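Long-range contacts in bacillaene synthase dehydratase PksH (Bacillus subtilis, PDB 3HP0), which catalyses the dehydration of a carrier-tethered (S)-3-hydroxy-3-methylglutaryl group to a 3-methylglutaconyl group during biosynthesis of the antibiotic bacillaene: residues A[100-105]-A[122-127]; A[106-111]-A[126-131]. One frame throughout, in Å; residues are numbered along the deposited sequence.

Interaction 1: residues A[100-105]-A[122-127]; sequences PYVTIS and TDIAIA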
loop_
_atom_site.group_PDB
_atom_site.type_symbol
_atom_site.label_atom_id
_atom_site.label_comp_id
_atom_site.label_asym_id
_atom_site.label_seq_id
_atom_site.Cartn_x
_atom_site.Cartn_y
_atom_site.Cartn_z
ATOM N N PRO A 100 -5.183 -3.369 -16.427
ATOM C CA PRO A 100 -6.146 -2.727 -17.325
ATOM C C PRO A 100 -7.365 -2.218 -16.552
ATOM O O PRO A 100 -8.486 -2.699 -16.729
ATOM C CB PRO A 100 -6.493 -3.843 -18.301
ATOM C CG PRO A 100 -6.524 -5.046 -17.395
ATOM C CD PRO A 100 -5.287 -4.841 -16.509
ATOM N N TYR A 101 -7.119 -1.242 -15.686
ATOM C CA TYR A 101 -8.155 -0.609 -14.878
ATOM C C TYR A 101 -7.525 0.482 -14.033
ATOM O O TYR A 101 -6.336 0.449 -13.747
ATOM C CB TYR A 101 -8.856 -1.626 -13.970
ATOM C CG TYR A 101 -7.929 -2.672 -13.408
ATOM C CD1 TYR A 101 -6.867 -2.313 -12.571
ATOM C CD2 TYR A 101 -8.079 -4.018 -13.750
ATOM C CE1 TYR A 101 -5.975 -3.256 -12.094
ATOM C CE2 TYR A 101 -7.187 -4.979 -13.276
ATOM C CZ TYR A 101 -6.131 -4.586 -12.449
ATOM O OH TYR A 101 -5.211 -5.514 -12.016
ATOM N N VAL A 102 -8.335 1.462 -13.663
ATOM C CA VAL A 102 -7.881 2.562 -12.843
ATOM C C VAL A 102 -8.057 2.133 -11.398
ATOM O O VAL A 102 -9.166 1.779 -10.985
ATOM C CB VAL A 102 -8.708 3.828 -13.155
ATOM C CG1 VAL A 102 -8.413 4.928 -12.152
ATOM C CG2 VAL A 102 -8.383 4.296 -14.585
ATOM N N THR A 103 -6.959 2.118 -10.639
ATOM C CA THR A 103 -7.041 1.718 -9.244
ATOM C C THR A 103 -7.122 2.952 -8.365
ATOM O O THR A 103 -6.499 3.972 -8.655
ATOM C CB THR A 103 -5.848 0.817 -8.836
ATOM O OG1 THR A 103 -4.619 1.527 -8.996
ATOM C CG2 THR A 103 -5.821 -0.440 -9.714
ATOM N N ILE A 104 -7.909 2.849 -7.299
ATOM C CA ILE A 104 -8.123 3.960 -6.381
ATOM C C ILE A 104 -8.057 3.559 -4.924
ATOM O O ILE A 104 -8.652 2.566 -4.521
ATOM C CB ILE A 104 -9.528 4.606 -6.551
ATOM C CG1 ILE A 104 -9.799 4.947 -8.009
ATOM C CG2 ILE A 104 -9.627 5.867 -5.691
ATOM C CD1 ILE A 104 -11.175 5.532 -8.217
ATOM N N SER A 105 -7.345 4.362 -4.145
ATOM C CA SER A 105 -7.238 4.161 -2.709
ATOM C C SER A 105 -8.225 5.123 -2.069
ATOM O O SER A 105 -8.332 6.294 -2.474
ATOM C CB SER A 105 -5.843 4.517 -2.196
ATOM O OG SER A 105 -4.941 3.457 -2.396
ATOM N N THR A 122 -1.726 2.859 -6.036
ATOM C CA THR A 122 -2.965 3.059 -6.757
ATOM C C THR A 122 -2.825 4.236 -7.704
ATOM O O THR A 122 -2.051 5.160 -7.445
ATOM C CB THR A 122 -4.178 3.268 -5.788
ATOM O OG1 THR A 122 -3.996 4.440 -4.975
ATOM C CG2 THR A 122 -4.335 2.037 -4.883
ATOM N N ASP A 123 -3.543 4.181 -8.820
ATOM C CA ASP A 123 -3.509 5.248 -9.819
ATOM C C ASP A 123 -4.024 6.558 -9.232
ATOM O O ASP A 123 -3.581 7.635 -9.625
ATOM C CB ASP A 123 -4.395 4.899 -11.012
ATOM C CG ASP A 123 -3.879 3.719 -11.805
ATOM O OD1 ASP A 123 -2.736 3.793 -12.312
ATOM O OD2 ASP A 123 -4.623 2.724 -11.931
ATOM N N ILE A 124 -4.977 6.437 -8.304
ATOM C CA ILE A 124 -5.607 7.576 -7.652
ATOM C C ILE A 124 -5.870 7.301 -6.179
ATOM O O ILE A 124 -6.450 6.271 -5.816
ATOM C CB ILE A 124 -6.951 7.911 -8.315
ATOM C CG1 ILE A 124 -6.711 8.279 -9.780
ATOM C CG2 ILE A 124 -7.665 9.031 -7.535
ATOM C CD1 ILE A 124 -7.958 8.654 -10.522
ATOM N N ALA A 125 -5.461 8.237 -5.332
ATOM C CA ALA A 125 -5.648 8.085 -3.898
ATOM C C ALA A 125 -6.439 9.258 -3.329
ATOM O O ALA A 125 -6.025 10.408 -3.451
ATOM C CB ALA A 125 -4.291 7.974 -3.202
ATOM N N ILE A 126 -7.575 8.956 -2.712
ATOM C CA ILE A 126 -8.415 9.994 -2.115
ATOM C C ILE A 126 -8.564 9.779 -0.605
ATOM O O ILE A 126 -8.432 8.667 -0.102
ATOM C CB ILE A 126 -9.821 10.006 -2.749
ATOM C CG1 ILE A 126 -10.578 8.748 -2.353
ATOM C CG2 ILE A 126 -9.709 10.059 -4.263
ATOM C CD1 ILE A 126 -11.972 8.710 -2.884
ATOM N N ALA A 127 -8.848 10.845 0.124
ATOM C CA ALA A 127 -8.994 10.699 1.563
ATOM C C ALA A 127 -9.904 11.761 2.163
ATOM O O ALA A 127 -10.441 12.609 1.447
ATOM C CB ALA A 127 -7.610 10.756 2.218
#
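T103 and D123 grip each other where two parallel strands of the crotonase-fold core sheet, 102-107 and 124-127, begin to pair. Their side chains are set nearly perpendicular, and each binds the backbone N of the other residue. OD2 of D123 turns its anti lone pair to T103 N, 2.7 Å away in a nearly straight bond (171°), while OG1 of T103 accepts D123 N at 2.9 Å. T103 places OG1 between its own backbone N and carbonyl carbon (chi1 61°), which brings the hydroxyl to D123 N; OG1 also hydrogen-bonds to L96 O. The same OD2 of D123 also forms a salt bridge with K211, probably favouring the charged form of the carboxylate.

Beyond this polar start, I104 and I124 run alongside each other with their tips in the same direction, CG1 of I104 4.1 Å from CB of I124. CD1 of I124 reaches back to CG1 of V102, and helix 190-199 covers V102 and I104. S105 and A125 occupy the other face, their CB atoms 3.9 Å apart. There S105 OG and T122 OG1 share a hydrogen bond of 2.9 Å, T122 having just left helix 115-121.

The backbone alternates across the pair: I124 N binds T103 O, S105 N binds I124 O, and I126 N meets S105 O at 2.8 Å, tilted 24° from the carbonyl plane.

Interaction 2: residues A[106-111]-A[126-131]; sequences HVRGKV and IADQTA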
loop_
_atom_site.group_PDB
_atom_site.type_symbol
_atom_site.label_atom_id
_atom_site.label_comp_id
_atom_site.label_asym_id
_atom_site.label_seq_id
_atom_site.Cartn_x
_atom_site.Cartn_y
_atom_site.Cartn_z
ATOM N N HIS A 106 -8.952 4.626 -1.081
ATOM C CA HIS A 106 -9.904 5.453 -0.359
ATOM C C HIS A 106 -9.428 5.347 1.079
ATOM O O HIS A 106 -9.648 4.337 1.749
ATOM C CB HIS A 106 -11.321 4.912 -0.527
ATOM C CG HIS A 106 -12.358 5.728 0.171
ATOM N ND1 HIS A 106 -12.220 7.083 0.374
ATOM C CD2 HIS A 106 -13.552 5.387 0.707
ATOM C CE1 HIS A 106 -13.282 7.542 1.009
ATOM N NE2 HIS A 106 -14.106 6.533 1.223
ATOM N N VAL A 107 -8.763 6.399 1.539
ATOM C CA VAL A 107 -8.184 6.415 2.868
ATOM C C VAL A 107 -8.868 7.243 3.946
ATOM O O VAL A 107 -9.276 8.385 3.721
ATOM C CB VAL A 107 -6.707 6.880 2.804
ATOM C CG1 VAL A 107 -5.816 5.844 3.440
ATOM C CG2 VAL A 107 -6.290 7.120 1.364
ATOM N N ARG A 108 -8.958 6.645 5.128
ATOM C CA ARG A 108 -9.526 7.281 6.312
ATOM C C ARG A 108 -8.662 6.777 7.476
ATOM O O ARG A 108 -8.390 5.581 7.569
ATOM C CB ARG A 108 -10.963 6.817 6.574
ATOM C CG ARG A 108 -11.989 6.945 5.457
ATOM C CD ARG A 108 -13.194 6.067 5.833
ATOM N NE ARG A 108 -14.386 6.275 5.014
ATOM C CZ ARG A 108 -15.220 7.306 5.143
ATOM N NH1 ARG A 108 -14.999 8.240 6.063
ATOM N NH2 ARG A 108 -16.284 7.400 4.352
ATOM N N GLY A 109 -8.227 7.667 8.358
ATOM C CA GLY A 109 -7.441 7.216 9.492
ATOM C C GLY A 109 -5.933 7.129 9.330
ATOM O O GLY A 109 -5.363 7.612 8.356
ATOM N N LYS A 110 -5.292 6.509 10.316
ATOM C CA LYS A 110 -3.846 6.344 10.335
ATOM C C LYS A 110 -3.392 5.310 9.319
ATOM O O LYS A 110 -3.983 4.233 9.196
ATOM C CB LYS A 110 -3.383 5.905 11.723
ATOM C CG LYS A 110 -3.579 6.934 12.823
ATOM C CD LYS A 110 -3.493 6.290 14.213
ATOM C CE LYS A 110 -2.182 5.537 14.426
ATOM N NZ LYS A 110 -2.166 4.782 15.718
ATOM N N VAL A 111 -2.333 5.651 8.594
ATOM C CA VAL A 111 -1.753 4.771 7.597
ATOM C C VAL A 111 -0.249 4.785 7.839
ATOM O O VAL A 111 0.351 5.851 7.962
ATOM C CB VAL A 111 -2.048 5.281 6.174
ATOM C CG1 VAL A 111 -1.586 4.262 5.139
ATOM C CG2 VAL A 111 -3.531 5.560 6.029
ATOM N N ILE A 126 -7.575 8.956 -2.712
ATOM C CA ILE A 126 -8.415 9.994 -2.115
ATOM C C ILE A 126 -8.564 9.779 -0.605
ATOM O O ILE A 126 -8.432 8.667 -0.102
ATOM C CB ILE A 126 -9.821 10.006 -2.749
ATOM C CG1 ILE A 126 -10.578 8.748 -2.353
ATOM C CG2 ILE A 126 -9.709 10.059 -4.263
ATOM C CD1 ILE A 126 -11.972 8.710 -2.884
ATOM N N ALA A 127 -8.848 10.845 0.124
ATOM C CA ALA A 127 -8.994 10.699 1.563
ATOM C C ALA A 127 -9.904 11.761 2.163
ATOM O O ALA A 127 -10.441 12.609 1.447
ATOM C CB ALA A 127 -7.610 10.756 2.218
ATOM N N ASP A 128 -10.085 11.685 3.482
ATOM C CA ASP A 128 -10.878 12.664 4.217
ATOM C C ASP A 128 -9.947 13.355 5.214
ATOM O O ASP A 128 -8.761 13.035 5.273
ATOM C CB ASP A 128 -12.055 12.006 4.948
ATOM C CG ASP A 128 -11.617 11.006 6.000
ATOM O OD1 ASP A 128 -10.579 11.233 6.657
ATOM O OD2 ASP A 128 -12.329 9.996 6.185
ATOM N N GLN A 129 -10.489 14.293 5.984
ATOM C CA GLN A 129 -9.734 15.065 6.979
ATOM C C GLN A 129 -8.954 14.203 7.970
ATOM O O GLN A 129 -7.942 14.623 8.528
ATOM C CB GLN A 129 -10.692 15.934 7.797
ATOM C CG GLN A 129 -11.843 16.518 7.030
ATOM C CD GLN A 129 -11.461 17.773 6.289
ATOM O OE1 GLN A 129 -10.898 18.700 6.876
ATOM N NE2 GLN A 129 -11.774 17.824 4.999
ATOM N N THR A 130 -9.456 13.004 8.205
ATOM C CA THR A 130 -8.861 12.081 9.154
ATOM C C THR A 130 -7.523 11.419 8.799
ATOM O O THR A 130 -6.729 11.120 9.693
ATOM C CB THR A 130 -9.872 10.986 9.474
ATOM O OG1 THR A 130 -10.955 11.563 10.213
ATOM C CG2 THR A 130 -9.230 9.868 10.271
ATOM N N ALA A 131 -7.274 11.193 7.510
ATOM C CA ALA A 131 -6.050 10.529 7.065
ATOM C C ALA A 131 -4.728 11.159 7.509
ATOM O O ALA A 131 -4.535 12.370 7.434
ATOM C CB ALA A 131 -6.064 10.391 5.540
#
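At V107 and A127 the parallel pairing of two core strands of the crotonase fold comes to its end, and this part of the contact is the tightly packed one. V107 N donates to I126 O at 2.8 Å in a straight bond (179°) that lies nearly along the C=O axis. CG2 of V107 packs 4.0 Å from A127 CB. On the opposite face H106 holds its CG anti to the backbone N (chi1 -179°), and the ring slants across the I126 side chain, bringing ND1 against CG1 and CD1 of the isoleucine, 3.6 Å from CG1. ND1 is thus buried among carbons and has no polar partner in the model, whereas NE2 of the same ring bonds to D189.

Past A127 the strands part, and the pairing becomes looser. D128 N makes only a weak bond to V107 O, and 128-131 folds into a type I beta turn. D128 OD1 accepts weakly from T130 N and A131 N inside that turn, leaving OD2 to face R108. The arginine chain, extended from CG to NE, passes transverse to the aspartate; NH1 forms a salt bridge with OD2 at 3.2 Å, although the guanidinium and carboxylate planes stand 61° apart. Solvent reaches this half at T130, which is exposed, and at R108, which is partly so, while D128, G109 and A131 stay buried.

The T130 methyl, CG2, lies against the backbone of G109, whose backbone angles call for glycine. Beyond it A131 CA directs its hydrogen at G109 O, the carbon and oxygen 3.3 Å apart.

How the interactions relate
Interactions 1 and 2 are successive lengths of one strand pairing, with centres 14 Å apart. I126 joins them: its N is bonded in interaction 1 and its O in interaction 2, so the alternation of bonds runs on without a break from 103-105 into 106-107. The pairing starts beside the end of helix 115-121 and finishes at the turn 128-131. From there the chain enters strand 132-134, which pairs in parallel with 110-112 as a separate two-stranded sheet. Strand 124-127 is an edge strand of the core sheet within the chain. Both contacts lie away from the catalytic residues D68 and E137.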